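Local coordinates for protein endonuclease 2 (Arabidopsis thaliana, PDB 4CXP) that cleaves RNA and single-stranded DNA, and double-stranded DNA less efficiently, as a metal-dependent endonuclease that releases 5'-phosphorylated products, at residues V144-T148 and N160-T164; T62-Y68 and I214-C218; A86-Y90 and A204-I208. The contacts are given in a common frame with arbitrary orientation. Residues are numbered along the deposited sequence.

Contact 1: V144-T148 and N160-T164; sequences VHWYT and NIIET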
loop_
_atom_site.group_PDB
_atom_site.type_symbol
_atom_site.label_atom_id
_atom_site.label_comp_id
_atom_site.label_asym_id
_atom_site.label_seq_id
_atom_site.Cartn_x
_atom_site.Cartn_y
_atom_site.Cartn_z
ATOM N N VAL A 144 -13.518 6.915 -16.384
ATOM C CA VAL A 144 -12.682 7.277 -17.522
ATOM C C VAL A 144 -12.523 6.035 -18.393
ATOM O O VAL A 144 -13.243 5.044 -18.222
ATOM C CB VAL A 144 -11.323 7.867 -17.051
ATOM C CG1 VAL A 144 -11.557 9.168 -16.309
ATOM C CG2 VAL A 144 -10.547 6.897 -16.173
ATOM N N HIS A 145 -11.605 6.089 -19.346
ATOM C CA HIS A 145 -11.171 4.906 -20.068
ATOM C C HIS A 145 -9.691 4.717 -19.805
ATOM O O HIS A 145 -8.927 5.688 -19.763
ATOM C CB HIS A 145 -11.414 5.033 -21.580
ATOM C CG HIS A 145 -12.827 4.704 -22.014
ATOM N ND1 HIS A 145 -13.902 5.513 -21.734
ATOM C CD2 HIS A 145 -13.336 3.639 -22.684
ATOM C CE1 HIS A 145 -15.010 4.986 -22.229
ATOM N NE2 HIS A 145 -14.693 3.840 -22.809
ATOM N N TRP A 146 -9.289 3.463 -19.608
ATOM C CA TRP A 146 -7.888 3.050 -19.605
ATOM C C TRP A 146 -7.641 2.430 -20.970
ATOM O O TRP A 146 -8.177 1.366 -21.284
ATOM C CB TRP A 146 -7.612 2.039 -18.486
ATOM C CG TRP A 146 -6.170 1.653 -18.423
ATOM C CD1 TRP A 146 -5.628 0.442 -18.713
ATOM C CD2 TRP A 146 -5.084 2.501 -18.048
ATOM N NE1 TRP A 146 -4.267 0.483 -18.545
ATOM C CE2 TRP A 146 -3.913 1.737 -18.135
ATOM C CE3 TRP A 146 -4.987 3.849 -17.675
ATOM C CZ2 TRP A 146 -2.669 2.263 -17.853
ATOM C CZ3 TRP A 146 -3.745 4.364 -17.383
ATOM C CH2 TRP A 146 -2.605 3.577 -17.478
ATOM N N TYR A 147 -6.916 3.143 -21.822
ATOM C CA TYR A 147 -6.840 2.787 -23.239
ATOM C C TYR A 147 -8.271 2.639 -23.756
ATOM O O TYR A 147 -9.038 3.591 -23.629
ATOM C CB TYR A 147 -5.892 1.604 -23.479
ATOM C CG TYR A 147 -4.447 1.953 -23.145
ATOM C CD1 TYR A 147 -3.960 1.847 -21.852
ATOM C CD2 TYR A 147 -3.581 2.410 -24.114
ATOM C CE1 TYR A 147 -2.652 2.194 -21.541
ATOM C CE2 TYR A 147 -2.277 2.749 -23.817
ATOM C CZ TYR A 147 -1.807 2.632 -22.523
ATOM O OH TYR A 147 -0.518 2.951 -22.177
ATOM N N THR A 148 -8.655 1.497 -24.303
ATOM C CA THR A 148 -9.969 1.384 -24.933
ATOM C C THR A 148 -11.090 0.936 -23.992
ATOM O O THR A 148 -12.230 0.853 -24.433
ATOM C CB THR A 148 -9.968 0.420 -26.116
ATOM O OG1 THR A 148 -9.869 -0.915 -25.613
ATOM C CG2 THR A 148 -8.865 0.724 -27.090
ATOM N N ASN A 160 -4.648 -1.099 -13.005
ATOM C CA ASN A 160 -4.395 -1.036 -14.451
ATOM C C ASN A 160 -2.993 -0.605 -14.811
ATOM O O ASN A 160 -2.400 -1.182 -15.728
ATOM C CB ASN A 160 -5.382 -0.147 -15.206
ATOM C CG ASN A 160 -6.800 -0.634 -15.107
ATOM O OD1 ASN A 160 -7.257 -1.494 -15.890
ATOM N ND2 ASN A 160 -7.510 -0.095 -14.190
ATOM N N ILE A 161 -2.444 0.406 -14.140
ATOM C CA ILE A 161 -1.085 0.834 -14.455
ATOM C C ILE A 161 -0.119 -0.352 -14.285
ATOM O O ILE A 161 0.686 -0.645 -15.169
ATOM C CB ILE A 161 -0.634 2.036 -13.614
ATOM C CG1 ILE A 161 -1.473 3.276 -13.946
ATOM C CG2 ILE A 161 0.839 2.297 -13.829
ATOM C CD1 ILE A 161 -1.319 4.386 -12.935
ATOM N N ILE A 162 -0.195 -1.018 -13.137
ATOM C CA ILE A 162 0.719 -2.118 -12.865
ATOM C C ILE A 162 0.535 -3.262 -13.871
ATOM O O ILE A 162 1.512 -3.804 -14.380
ATOM C CB ILE A 162 0.553 -2.611 -11.417
ATOM C CG1 ILE A 162 0.995 -1.523 -10.435
ATOM C CG2 ILE A 162 1.349 -3.891 -11.188
ATOM C CD1 ILE A 162 0.570 -1.799 -9.008
ATOM N N GLU A 163 -0.711 -3.622 -14.146
ATOM C CA GLU A 163 -0.981 -4.720 -15.068
ATOM C C GLU A 163 -0.471 -4.415 -16.466
ATOM O O GLU A 163 0.056 -5.298 -17.149
ATOM C CB GLU A 163 -2.478 -5.014 -15.119
ATOM C CG GLU A 163 -3.054 -5.709 -13.915
ATOM C CD GLU A 163 -4.592 -5.662 -13.894
ATOM O OE1 GLU A 163 -5.214 -4.925 -14.701
ATOM O OE2 GLU A 163 -5.190 -6.323 -13.036
ATOM N N THR A 164 -0.668 -3.190 -16.926
ATOM C CA THR A 164 -0.223 -2.809 -18.254
ATOM C C THR A 164 1.291 -2.809 -18.314
ATOM O O THR A 164 1.886 -3.250 -19.300
ATOM C CB THR A 164 -0.835 -1.460 -18.645
ATOM O OG1 THR A 164 -2.257 -1.580 -18.610
ATOM C CG2 THR A 164 -0.388 -1.034 -20.012
#
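In this mainly helical S1/P1-type nuclease, a small beta hairpin (strands 143-146 and 149-152) leads straight into helix 153-169, and the contact folds the first strand of the hairpin back against that helix. Strand 144-146 and helix 160-164 run nearly parallel, 18° apart, with axes 11.5 Å from each other at closest approach; the gap is bridged mainly by the indole of Trp146, whose CA-to-CB bond points toward the helix. The nonpolar contacts to the indole come from two successive helix residues. Asn160 lays its CB over one face of the indole, a CH-pi contact 3.5 Å from the centroid of the five-membered ring and 9° off the normal, while Ile161 CG1 reaches Trp146 CH2 at 3.7 Å, on the benzo side. Phe236 of helix 233-262 also packs on Trp146. Tyr147, just past the strand, adds a looser touch, its CE1 4.2 Å from Thr164 CG2; its hydroxyl is hydrogen-bonded to Asp233. Both segments belong to the substrate-binding region 120-169, and Asp158, a zinc ligand, lies on the same helix. The polar part of the contact sits at the indole edge: Trp146 NE1 donates to Thr164 OG1 (2.9 Å, 166° at the hydrogen), and Thr164 OG1 in turn donates to Asn160 O, also at 2.9 Å, one turn back along the helix.

Contact 2: T62-Y68 and I214-C218; sequences TPDACSY and IQAAC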
loop_
_atom_site.group_PDB
_atom_site.type_symbol
_atom_site.label_atom_id
_atom_site.label_comp_id
_atom_site.label_asym_id
_atom_site.label_seq_id
_atom_site.Cartn_x
_atom_site.Cartn_y
_atom_site.Cartn_z
ATOM N N THR A 62 -10.228 12.177 2.959
ATOM C CA THR A 62 -9.819 13.539 3.276
ATOM C C THR A 62 -10.779 14.542 2.633
ATOM O O THR A 62 -11.538 14.220 1.709
ATOM C CB THR A 62 -8.435 13.873 2.691
ATOM O OG1 THR A 62 -8.511 13.912 1.256
ATOM C CG2 THR A 62 -7.403 12.886 3.117
ATOM N N PRO A 63 -10.711 15.801 3.082
ATOM C CA PRO A 63 -11.378 16.903 2.370
ATOM C C PRO A 63 -10.785 17.081 0.964
ATOM O O PRO A 63 -9.746 16.500 0.655
ATOM C CB PRO A 63 -11.111 18.119 3.260
ATOM C CG PRO A 63 -10.750 17.550 4.605
ATOM C CD PRO A 63 -10.040 16.264 4.307
ATOM N N ASP A 64 -11.407 17.928 0.152
ATOM C CA ASP A 64 -10.889 18.246 -1.183
ATOM C C ASP A 64 -9.715 19.218 -1.050
ATOM O O ASP A 64 -9.865 20.444 -1.215
ATOM C CB ASP A 64 -11.955 18.916 -2.064
ATOM C CG ASP A 64 -13.042 17.974 -2.559
ATOM O OD1 ASP A 64 -13.187 16.823 -2.090
ATOM O OD2 ASP A 64 -13.797 18.433 -3.450
ATOM N N ALA A 65 -8.556 18.679 -0.688
ATOM C CA ALA A 65 -7.341 19.458 -0.550
ATOM C C ALA A 65 -6.173 18.482 -0.569
ATOM O O ALA A 65 -6.354 17.299 -0.774
ATOM C CB ALA A 65 -7.366 20.321 0.709
ATOM N N CYS A 66 -4.977 18.957 -0.327
ATOM C CA CYS A 66 -3.782 18.125 -0.438
ATOM C C CYS A 66 -3.159 17.788 0.906
ATOM O O CYS A 66 -1.996 17.364 0.978
ATOM C CB CYS A 66 -2.775 18.795 -1.359
ATOM S SG CYS A 66 -3.462 19.124 -3.005
ATOM N N SER A 67 -3.963 17.863 1.957
ATOM C CA SER A 67 -3.477 17.664 3.304
ATOM C C SER A 67 -4.114 16.460 3.980
ATOM O O SER A 67 -5.248 16.068 3.693
ATOM C CB SER A 67 -3.676 18.920 4.116
ATOM O OG SER A 67 -5.002 19.063 4.436
ATOM N N TYR A 68 -3.351 15.898 4.904
ATOM C CA TYR A 68 -3.809 14.836 5.779
ATOM C C TYR A 68 -3.381 15.171 7.202
ATOM O O TYR A 68 -2.243 15.558 7.433
ATOM C CB TYR A 68 -3.199 13.488 5.388
ATOM C CG TYR A 68 -3.305 12.463 6.484
ATOM C CD1 TYR A 68 -4.510 11.844 6.770
ATOM C CD2 TYR A 68 -2.213 12.153 7.282
ATOM C CE1 TYR A 68 -4.630 10.944 7.819
ATOM C CE2 TYR A 68 -2.316 11.246 8.318
ATOM C CZ TYR A 68 -3.522 10.636 8.585
ATOM O OH TYR A 68 -3.637 9.703 9.601
ATOM N N ILE A 214 -1.558 11.694 -0.084
ATOM C CA ILE A 214 -2.542 12.668 -0.544
ATOM C C ILE A 214 -1.870 13.703 -1.455
ATOM O O ILE A 214 -2.462 14.167 -2.425
ATOM C CB ILE A 214 -3.323 13.301 0.614
ATOM C CG1 ILE A 214 -4.329 14.340 0.126
ATOM C CG2 ILE A 214 -2.424 13.999 1.608
ATOM C CD1 ILE A 214 -5.453 13.828 -0.710
ATOM N N GLN A 215 -0.619 14.053 -1.176
ATOM C CA GLN A 215 0.098 14.976 -2.049
ATOM C C GLN A 215 0.244 14.359 -3.449
ATOM O O GLN A 215 0.016 15.016 -4.452
ATOM C CB GLN A 215 1.442 15.363 -1.433
ATOM C CG GLN A 215 2.128 16.515 -2.124
ATOM C CD GLN A 215 1.359 17.802 -2.025
ATOM O OE1 GLN A 215 1.061 18.290 -0.920
ATOM N NE2 GLN A 215 1.050 18.387 -3.153
ATOM N N ALA A 216 0.579 13.071 -3.504
ATOM C CA ALA A 216 0.654 12.351 -4.781
ATOM C C ALA A 216 -0.708 12.243 -5.459
ATOM O O ALA A 216 -0.806 12.320 -6.681
ATOM C CB ALA A 216 1.236 10.956 -4.590
ATOM N N ALA A 217 -1.761 12.059 -4.670
ATOM C CA ALA A 217 -3.095 12.026 -5.243
ATOM C C ALA A 217 -3.370 13.330 -5.979
ATOM O O ALA A 217 -3.878 13.332 -7.106
ATOM C CB ALA A 217 -4.137 11.764 -4.170
ATOM N N CYS A 218 -3.024 14.461 -5.351
ATOM C CA CYS A 218 -3.206 15.772 -5.970
ATOM C C CYS A 218 -2.371 15.969 -7.210
ATOM O O CYS A 218 -2.865 16.416 -8.249
ATOM C CB CYS A 218 -2.860 16.900 -4.991
ATOM S SG CYS A 218 -4.123 17.232 -3.762
#
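Ile214 lies against the concave side of the curved segment 62-68, the end of strand 60-62 and the loop after it, its CD1 3.6 Å from both Thr62 OG1 and Ala65 O and its CG2 3.5 Å from Cys66 O and 3.9 Å from Tyr68 CB. The segment thus wraps one branched side chain, largely with backbone. One helical turn on, Cys218 makes the covalent tie: Cys66 SG and Cys218 SG are 2.1 Å apart, with chi3 at -107°. This disulfide fastens the irregular connection between strand 60-62 and helix 70-73 to helix 206-221, joining parts of the S1/P1 nuclease fold far apart in sequence. The loop also has internal order, since Thr62 OG1 donates to Pro63 O (2.9 Å) and an inverse gamma turn centred on Asp64 brings Ala65 N to 2.8 Å from Pro63 O. Ser67 and Tyr68 belong to a substrate-binding stretch inferred by similarity; the hydroxyl of Tyr68 is hydrogen-bonded to Asp207, near the beginning of helix 206-221, and Ser67 OG to Arg72.

Contact 3: A86-Y90 and A204-I208; sequences AGAIY and ACPDI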
loop_
_atom_site.group_PDB
_atom_site.type_symbol
_atom_site.label_atom_id
_atom_site.label_comp_id
_atom_site.label_asym_id
_atom_site.label_seq_id
_atom_site.Cartn_x
_atom_site.Cartn_y
_atom_site.Cartn_z
ATOM N N ALA A 86 -4.270 4.373 8.687
ATOM C CA ALA A 86 -3.230 4.771 9.642
ATOM C C ALA A 86 -3.498 4.193 11.035
ATOM O O ALA A 86 -2.605 3.656 11.684
ATOM C CB ALA A 86 -3.078 6.292 9.712
ATOM N N GLY A 87 -4.727 4.342 11.516
ATOM C CA GLY A 87 -5.108 3.791 12.801
ATOM C C GLY A 87 -4.967 2.279 12.856
ATOM O O GLY A 87 -4.560 1.724 13.876
ATOM N N ALA A 88 -5.270 1.608 11.753
ATOM C CA ALA A 88 -5.108 0.161 11.679
ATOM C C ALA A 88 -3.635 -0.224 11.778
ATOM O O ALA A 88 -3.282 -1.182 12.459
ATOM C CB ALA A 88 -5.716 -0.380 10.408
ATOM N N ILE A 89 -2.765 0.520 11.099
ATOM C CA ILE A 89 -1.342 0.215 11.195
ATOM C C ILE A 89 -0.860 0.370 12.642
ATOM O O ILE A 89 -0.152 -0.484 13.140
ATOM C CB ILE A 89 -0.533 1.049 10.198
ATOM C CG1 ILE A 89 -0.804 0.542 8.772
ATOM C CG2 ILE A 89 0.955 1.013 10.507
ATOM C CD1 ILE A 89 -0.329 1.477 7.678
ATOM N N TYR A 90 -1.251 1.444 13.317
ATOM C CA TYR A 90 -0.883 1.570 14.721
ATOM C C TYR A 90 -1.387 0.384 15.543
ATOM O O TYR A 90 -0.654 -0.162 16.366
ATOM C CB TYR A 90 -1.426 2.866 15.301
ATOM C CG TYR A 90 -0.729 4.148 14.868
ATOM C CD1 TYR A 90 0.640 4.318 15.001
ATOM C CD2 TYR A 90 -1.469 5.208 14.374
ATOM C CE1 TYR A 90 1.241 5.523 14.676
ATOM C CE2 TYR A 90 -0.876 6.411 14.035
ATOM C CZ TYR A 90 0.483 6.570 14.193
ATOM O OH TYR A 90 1.091 7.770 13.861
ATOM N N ALA A 204 5.918 2.462 14.293
ATOM C CA ALA A 204 5.392 2.720 12.964
ATOM C C ALA A 204 5.069 4.217 12.764
ATOM O O ALA A 204 4.644 4.873 13.690
ATOM C CB ALA A 204 4.144 1.881 12.739
ATOM N N CYS A 205 5.232 4.707 11.532
ATOM C CA CYS A 205 5.037 6.108 11.167
ATOM C C CYS A 205 4.011 6.316 10.033
ATOM O O CYS A 205 4.316 6.995 9.047
ATOM C CB CYS A 205 6.389 6.693 10.719
ATOM S SG CYS A 205 7.484 7.183 12.075
ATOM N N PRO A 206 2.817 5.726 10.126
ATOM C CA PRO A 206 1.904 5.787 9.000
ATOM C C PRO A 206 1.497 7.185 8.574
ATOM O O PRO A 206 1.152 7.378 7.402
ATOM C CB PRO A 206 0.688 5.009 9.504
ATOM C CG PRO A 206 0.751 5.147 10.996
ATOM C CD PRO A 206 2.218 5.037 11.283
ATOM N N ASP A 207 1.461 8.149 9.487
ATOM C CA ASP A 207 0.996 9.472 9.112
ATOM C C ASP A 207 1.934 10.132 8.099
ATOM O O ASP A 207 1.500 10.929 7.259
ATOM C CB ASP A 207 0.781 10.335 10.353
ATOM C CG ASP A 207 -0.311 9.773 11.273
ATOM O OD1 ASP A 207 -1.262 9.145 10.773
ATOM O OD2 ASP A 207 -0.203 9.916 12.510
ATOM N N ILE A 208 3.221 9.805 8.169
ATOM C CA ILE A 208 4.197 10.283 7.197
ATOM C C ILE A 208 3.796 9.810 5.794
ATOM O O ILE A 208 3.826 10.553 4.810
ATOM C CB ILE A 208 5.619 9.747 7.563
ATOM C CG1 ILE A 208 6.063 10.268 8.939
ATOM C CG2 ILE A 208 6.635 10.092 6.481
ATOM C CD1 ILE A 208 6.110 11.772 9.064
HETATM O O HOH W 1 3.011 8.501 11.944
#
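The ring of Pro206 is the main bump here, fitting into a hollow on helix 85-96 lined by Ala86, Ile89 and Tyr90. Ala86 and its carbonyl form the floor: Pro206 CB is 4.0 Å from Ala86 CB, and Pro206 CG is 3.7 Å from Ala86 O. The small methyl lets the backbones come close, with CA atoms of Ala86 and Pro206 5.3 Å apart. On one flank Ile89 CD1 meets Pro206 CB at 4.1 Å; on another the Tyr90 ring covers Pro206 CG, a CH-pi contact 3.6 Å from the centroid and 17° off the normal. Near the beginning of helix 206-221, Pro206 thus plugs into another helix of the mainly alpha-helical S1/P1 nuclease fold, directly after Cys205, which is disulfide-bonded to Cys199. Ala204 adds a smaller bump, its CB 4.0 Å from Ile89 CG2. At the polar margin Tyr90 OH donates to Asp207 OD2 (2.8 Å), and a water fills the remaining notch, donating to Tyr90 OH at 2.8 Å and accepting from Asp207 N at 2.9 Å. The other carboxylate oxygen, Asp207 OD1, lies 3.5 Å from Ala86 CB and is hydrogen-bonded to the hydroxyl of Tyr68.

Contacts 2 and 3 share helix 206-221, contact 3 near its start and contact 2 farther along, with centres 17 Å apart. They touch through a hydrogen bond of 2.7 Å between Tyr68 OH and Asp207 OD1, so helix 206-221 gathers the 62-68 segment and helix 85-96 into one cluster. Contact 1 stands apart, its centre 23 Å from that of contact 2 and 30 Å from that of contact 3, across the chain's centre from the latter. Along the sequence contact 2 spans contact 3, which spans contact 1; contacts 2 and 3 join the ends of long excursions, whereas contact 1 closes a local hairpin-to-helix unit, all within one S1/P1 nuclease domain.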